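Local coordinates for conserved membrane protein (Chlamydia abortus, PDB 6GZU) that combines deubiquitinase and acetyltransferase activities as a CE-clan effector that induces Golgi fragmentation, and carries a bound zinc ion, at residues L59-S64 and T171-V176; V176-D179 and A183-P186. All blocks are in the same frame, centred on the assembly; numbering follows the deposited sequence.

Contact 1: residues L59-S64 and T171-V176; sequences LHLYDS and TRLGNV. With ZN (zinc ion), chain C.
L59 and L61 meet L173 and V176 where a Schellman motif, with H60 in its positive-phi position, ends helix 51-58 beside the C-terminal part of helix 159-174. The tight half is buried and purely apolar. L173 lies across the ends of both leucines and does most of the touching with one methyl: its CD2 lies 3.6 Å from L59 CD1 and also packs 3.8 Å from L61 CD1. L59 and L173 cross at about a right angle, and L59 CD1 meets L173 CD1 as well, at 3.9 Å.

Toward V176, which is partly exposed, the packing is slacker. Here L61 and V176 come tip to tip, L61 CD2 standing 4.0 Å from V176 CG2. V176 holds CG1 anti to its backbone N (chi1 173°), and it is the other methyl, CG2, that faces the leucine. A salt bridge from R172 NE to E52 OE2 adds a polar tie between the same two helices.

H60 takes no part in this packing; it joins C78, H80 and C95 in the zinc site. Its ring stands roughly perpendicular to that of H80, and H60 NE2 binds the zinc ion at 2.0 Å.

Contact 2: residues V176-D179 and A183-P186; sequences VYPD and ALSP
D179 N donates to A183 O over 2.9 Å in a nearly straight bond (169°), folding the chain back on itself so that the CA atoms of P178 and L184 come within 5.0 Å. The turn lies in the connection between helix 159-174 and strand 188-191, the return leg of a beta-alpha-beta crossover that starts from the neighbouring parallel strand 146-150.

The backbone bond is not answered by a second one between the same two residues. Instead A183 N turns to the D179 side chain, donating to OD1 at 2.9 Å and meeting it from well above the carboxylate plane (53° out of it). The other oxygen takes a shorter bond: S185 OG donates to D179 OD2 at 2.6 Å, on the anti lone pair, the one facing away from OD1. With CG set between the backbone N and carbonyl carbon (chi1 68°), the carboxylate curls over its own backbone and reaches both donors. A183 CB packs against the same group, 3.3 Å from D179 OD2.

On the outer side, P178 and L184 lie side by side and point the same way; L184 CD2 rests 3.9 Å from P178 CB and about as far from CG of that ring. R145 NH2, from the turn between strands 134-141 and 146-150, bonds to both Y177 O and S185 O, while N181 N adds a weak hydrogen bond to D179 OD1, as in an Asx turn.

One carboxylate thus gathers a main-chain N-H and a hydroxyl from the returning arm of the loop. These donors, with the R145 side chain in contact, would probably help keep D179 ionised, offsetting the closeness of A183 O, an acceptor 3.4 Å from D179 OD1.

From the N terminus, the chain leaves helix 51-58 and enters contact 1 at 59-64, then runs through the remaining zinc ligands and strands 100-107, 134-141 and 146-150 before helix 159-174 closes that long loop at 171-176. Contact 2 starts where contact 1 stops, on the shared V176, and closes a short turn with 183-186 just before strand 188-191. The two loops therefore follow one another, neither nested nor crossing. They also touch: Y177 OH packs against L59 CD2, and L184 CB against G174 O. Together they tie the zinc-bearing region to the end of helix 159-174 and to the connection that leads back into the main sheet.

Contact 1: residues L59-S64 and T171-V176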
loop_
_atom_site.group_PDB
_atom_site.type_symbol
_atom_site.label_atom_id
_atom_site.label_comp_id
_atom_site.label_asym_id
_atom_site.label_seq_id
_atom_site.Cartn_x
_atom_site.Cartn_y
_atom_site.Cartn_z
ATOM N N LEU A 59 -12.949 0.077 -0.971
ATOM C CA LEU A 59 -13.919 -0.593 -0.093
ATOM C C LEU A 59 -15.353 -0.254 -0.459
ATOM O O LEU A 59 -16.290 -0.577 0.299
ATOM C CB LEU A 59 -13.667 -0.179 1.368
ATOM C CG LEU A 59 -12.290 -0.688 1.832
ATOM C CD1 LEU A 59 -11.931 -0.028 3.199
ATOM C CD2 LEU A 59 -12.384 -2.169 1.939
ATOM N N HIS A 60 -15.550 0.372 -1.619
ATOM C CA HIS A 60 -16.896 0.785 -2.093
ATOM C C HIS A 60 -17.653 1.685 -1.137
ATOM O O HIS A 60 -18.893 1.598 -1.034
ATOM C CB HIS A 60 -17.710 -0.452 -2.494
ATOM C CG HIS A 60 -16.926 -1.391 -3.365
ATOM N ND1 HIS A 60 -16.290 -2.516 -2.876
ATOM C CD2 HIS A 60 -16.600 -1.325 -4.673
ATOM C CE1 HIS A 60 -15.671 -3.147 -3.865
ATOM N NE2 HIS A 60 -15.846 -2.447 -4.969
ATOM N N LEU A 61 -16.902 2.541 -0.449
ATOM C CA LEU A 61 -17.431 3.504 0.483
ATOM C C LEU A 61 -17.404 4.919 -0.052
ATOM O O LEU A 61 -17.597 5.868 0.706
ATOM C CB LEU A 61 -16.642 3.438 1.781
ATOM C CG LEU A 61 -16.885 2.141 2.564
ATOM C CD1 LEU A 61 -15.858 2.013 3.657
ATOM C CD2 LEU A 61 -18.263 2.115 3.133
ATOM N N TYR A 62 -17.252 5.104 -1.354
ATOM C CA TYR A 62 -17.216 6.468 -1.864
ATOM C C TYR A 62 -18.160 6.653 -3.046
ATOM O O TYR A 62 -18.108 5.891 -3.998
ATOM C CB TYR A 62 -15.779 6.869 -2.240
ATOM C CG TYR A 62 -15.745 8.327 -2.561
ATOM C CD1 TYR A 62 -15.889 9.273 -1.546
ATOM C CD2 TYR A 62 -15.674 8.768 -3.879
ATOM C CE1 TYR A 62 -15.919 10.619 -1.824
ATOM C CE2 TYR A 62 -15.710 10.113 -4.172
ATOM C CZ TYR A 62 -15.836 11.034 -3.137
ATOM O OH TYR A 62 -15.864 12.384 -3.405
ATOM N N ASP A 63 -19.034 7.655 -2.989
ATOM C CA ASP A 63 -20.003 7.873 -4.068
ATOM C C ASP A 63 -19.530 9.053 -4.902
ATOM O O ASP A 63 -19.695 10.197 -4.494
ATOM C CB ASP A 63 -21.403 8.150 -3.480
ATOM C CG ASP A 63 -22.456 8.474 -4.547
ATOM O OD1 ASP A 63 -22.354 9.553 -5.162
ATOM O OD2 ASP A 63 -23.404 7.674 -4.752
ATOM N N SER A 64 -18.933 8.789 -6.058
ATOM C CA SER A 64 -18.395 9.876 -6.871
ATOM C C SER A 64 -19.475 10.817 -7.425
ATOM O O SER A 64 -19.162 11.895 -7.923
ATOM C CB SER A 64 -17.588 9.317 -8.030
ATOM O OG SER A 64 -18.462 8.936 -9.081
ATOM N N THR A 171 -10.627 6.366 11.447
ATOM C CA THR A 171 -11.901 6.806 12.011
ATOM C C THR A 171 -13.052 6.407 11.095
ATOM O O THR A 171 -14.076 5.867 11.559
ATOM C CB THR A 171 -11.866 8.300 12.220
ATOM O OG1 THR A 171 -10.871 8.567 13.222
ATOM C CG2 THR A 171 -13.261 8.826 12.735
ATOM N N ARG A 172 -12.929 6.672 9.789
ATOM C CA ARG A 172 -14.006 6.319 8.871
ATOM C C ARG A 172 -14.269 4.826 8.765
ATOM O O ARG A 172 -15.443 4.404 8.686
ATOM C CB ARG A 172 -13.771 6.905 7.479
ATOM C CG ARG A 172 -13.726 8.465 7.499
ATOM C CD ARG A 172 -13.808 8.943 6.045
ATOM N NE ARG A 172 -13.498 10.358 5.915
ATOM C CZ ARG A 172 -14.384 11.293 6.165
ATOM N NH1 ARG A 172 -15.609 10.922 6.514
ATOM N NH2 ARG A 172 -14.095 12.581 6.017
ATOM N N LEU A 173 -13.212 4.015 8.741
ATOM C CA LEU A 173 -13.391 2.572 8.648
ATOM C C LEU A 173 -13.937 2.002 9.950
ATOM O O LEU A 173 -14.692 1.034 9.912
ATOM C CB LEU A 173 -12.111 1.848 8.253
ATOM C CG LEU A 173 -11.564 2.292 6.886
ATOM C CD1 LEU A 173 -10.462 1.360 6.482
ATOM C CD2 LEU A 173 -12.715 2.258 5.813
ATOM N N GLY A 174 -13.582 2.596 11.099
ATOM C CA GLY A 174 -14.169 2.148 12.365
ATOM C C GLY A 174 -15.673 2.293 12.448
ATOM O O GLY A 174 -16.373 1.558 13.173
ATOM N N ASN A 175 -16.199 3.217 11.668
ATOM C CA ASN A 175 -17.648 3.443 11.663
ATOM C C ASN A 175 -18.366 2.375 10.816
ATOM O O ASN A 175 -19.603 2.247 10.873
ATOM C CB ASN A 175 -17.964 4.818 11.073
ATOM C CG ASN A 175 -17.517 5.976 11.952
ATOM O OD1 ASN A 175 -17.438 5.862 13.177
ATOM N ND2 ASN A 175 -17.245 7.116 11.320
ATOM N N VAL A 176 -17.616 1.666 9.991
ATOM C CA VAL A 176 -18.198 0.672 9.071
ATOM C C VAL A 176 -17.963 -0.751 9.542
ATOM O O VAL A 176 -18.837 -1.610 9.390
ATOM C CB VAL A 176 -17.612 0.864 7.625
ATOM C CG1 VAL A 176 -18.079 -0.278 6.654
ATOM C CG2 VAL A 176 -18.013 2.253 7.091
HETATM ZN ZN ZN C . -15.108 -3.217 -6.633
#

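Contact 2: residues V176-D179 and A183-P186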
loop_
_atom_site.group_PDB
_atom_site.type_symbol
_atom_site.label_atom_id
_atom_site.label_comp_id
_atom_site.label_asym_id
_atom_site.label_seq_id
_atom_site.Cartn_x
_atom_site.Cartn_y
_atom_site.Cartn_z
ATOM N N VAL A 176 -17.616 1.666 9.991
ATOM C CA VAL A 176 -18.198 0.672 9.071
ATOM C C VAL A 176 -17.963 -0.751 9.542
ATOM O O VAL A 176 -18.837 -1.610 9.390
ATOM C CB VAL A 176 -17.612 0.864 7.625
ATOM C CG1 VAL A 176 -18.079 -0.278 6.654
ATOM C CG2 VAL A 176 -18.013 2.253 7.091
ATOM N N TYR A 177 -16.760 -1.014 10.067
ATOM C CA TYR A 177 -16.360 -2.331 10.570
ATOM C C TYR A 177 -16.330 -2.244 12.078
ATOM O O TYR A 177 -15.335 -1.765 12.638
ATOM C CB TYR A 177 -14.987 -2.710 10.034
ATOM C CG TYR A 177 -15.010 -2.804 8.524
ATOM C CD1 TYR A 177 -15.341 -3.976 7.886
ATOM C CD2 TYR A 177 -14.743 -1.666 7.735
ATOM C CE1 TYR A 177 -15.371 -4.030 6.522
ATOM C CE2 TYR A 177 -14.777 -1.703 6.380
ATOM C CZ TYR A 177 -15.112 -2.894 5.764
ATOM O OH TYR A 177 -15.185 -3.063 4.401
ATOM N N PRO A 178 -17.396 -2.684 12.745
ATOM C CA PRO A 178 -17.440 -2.443 14.213
ATOM C C PRO A 178 -16.438 -3.265 15.016
ATOM O O PRO A 178 -15.934 -4.288 14.523
ATOM C CB PRO A 178 -18.883 -2.873 14.594
ATOM C CG PRO A 178 -19.614 -2.809 13.322
ATOM C CD PRO A 178 -18.642 -3.316 12.281
ATOM N N ASP A 179 -16.147 -2.831 16.243
ATOM C CA ASP A 179 -15.322 -3.616 17.135
ATOM C C ASP A 179 -16.135 -4.670 17.889
ATOM O O ASP A 179 -17.393 -4.753 17.779
ATOM C CB ASP A 179 -14.493 -2.715 18.077
ATOM C CG ASP A 179 -15.329 -1.961 19.078
ATOM O OD1 ASP A 179 -16.303 -2.506 19.644
ATOM O OD2 ASP A 179 -14.941 -0.803 19.420
ATOM N N ALA A 183 -18.938 -1.312 19.333
ATOM C CA ALA A 183 -18.712 0.117 19.186
ATOM C C ALA A 183 -18.084 0.430 17.830
ATOM O O ALA A 183 -17.506 -0.443 17.174
ATOM C CB ALA A 183 -17.802 0.644 20.317
ATOM N N LEU A 184 -18.210 1.670 17.394
ATOM C CA LEU A 184 -17.618 2.130 16.153
ATOM C C LEU A 184 -16.307 2.863 16.371
ATOM O O LEU A 184 -16.097 3.981 15.862
ATOM C CB LEU A 184 -18.634 3.014 15.423
ATOM C CG LEU A 184 -19.943 2.255 15.227
ATOM C CD1 LEU A 184 -20.932 3.144 14.480
ATOM C CD2 LEU A 184 -19.665 0.966 14.430
ATOM N N SER A 185 -15.426 2.236 17.139
ATOM C CA SER A 185 -14.144 2.847 17.518
ATOM C C SER A 185 -13.203 2.938 16.324
ATOM O O SER A 185 -13.221 2.081 15.446
ATOM C CB SER A 185 -13.509 1.988 18.614
ATOM O OG SER A 185 -13.260 0.654 18.168
ATOM N N PRO A 186 -12.319 3.946 16.295
ATOM C CA PRO A 186 -11.371 4.000 15.183
ATOM C C PRO A 186 -10.495 2.756 15.116
ATOM O O PRO A 186 -10.164 2.181 16.163
ATOM C CB PRO A 186 -10.509 5.210 15.534
ATOM C CG PRO A 186 -11.418 6.108 16.303
ATOM C CD PRO A 186 -12.262 5.168 17.119
#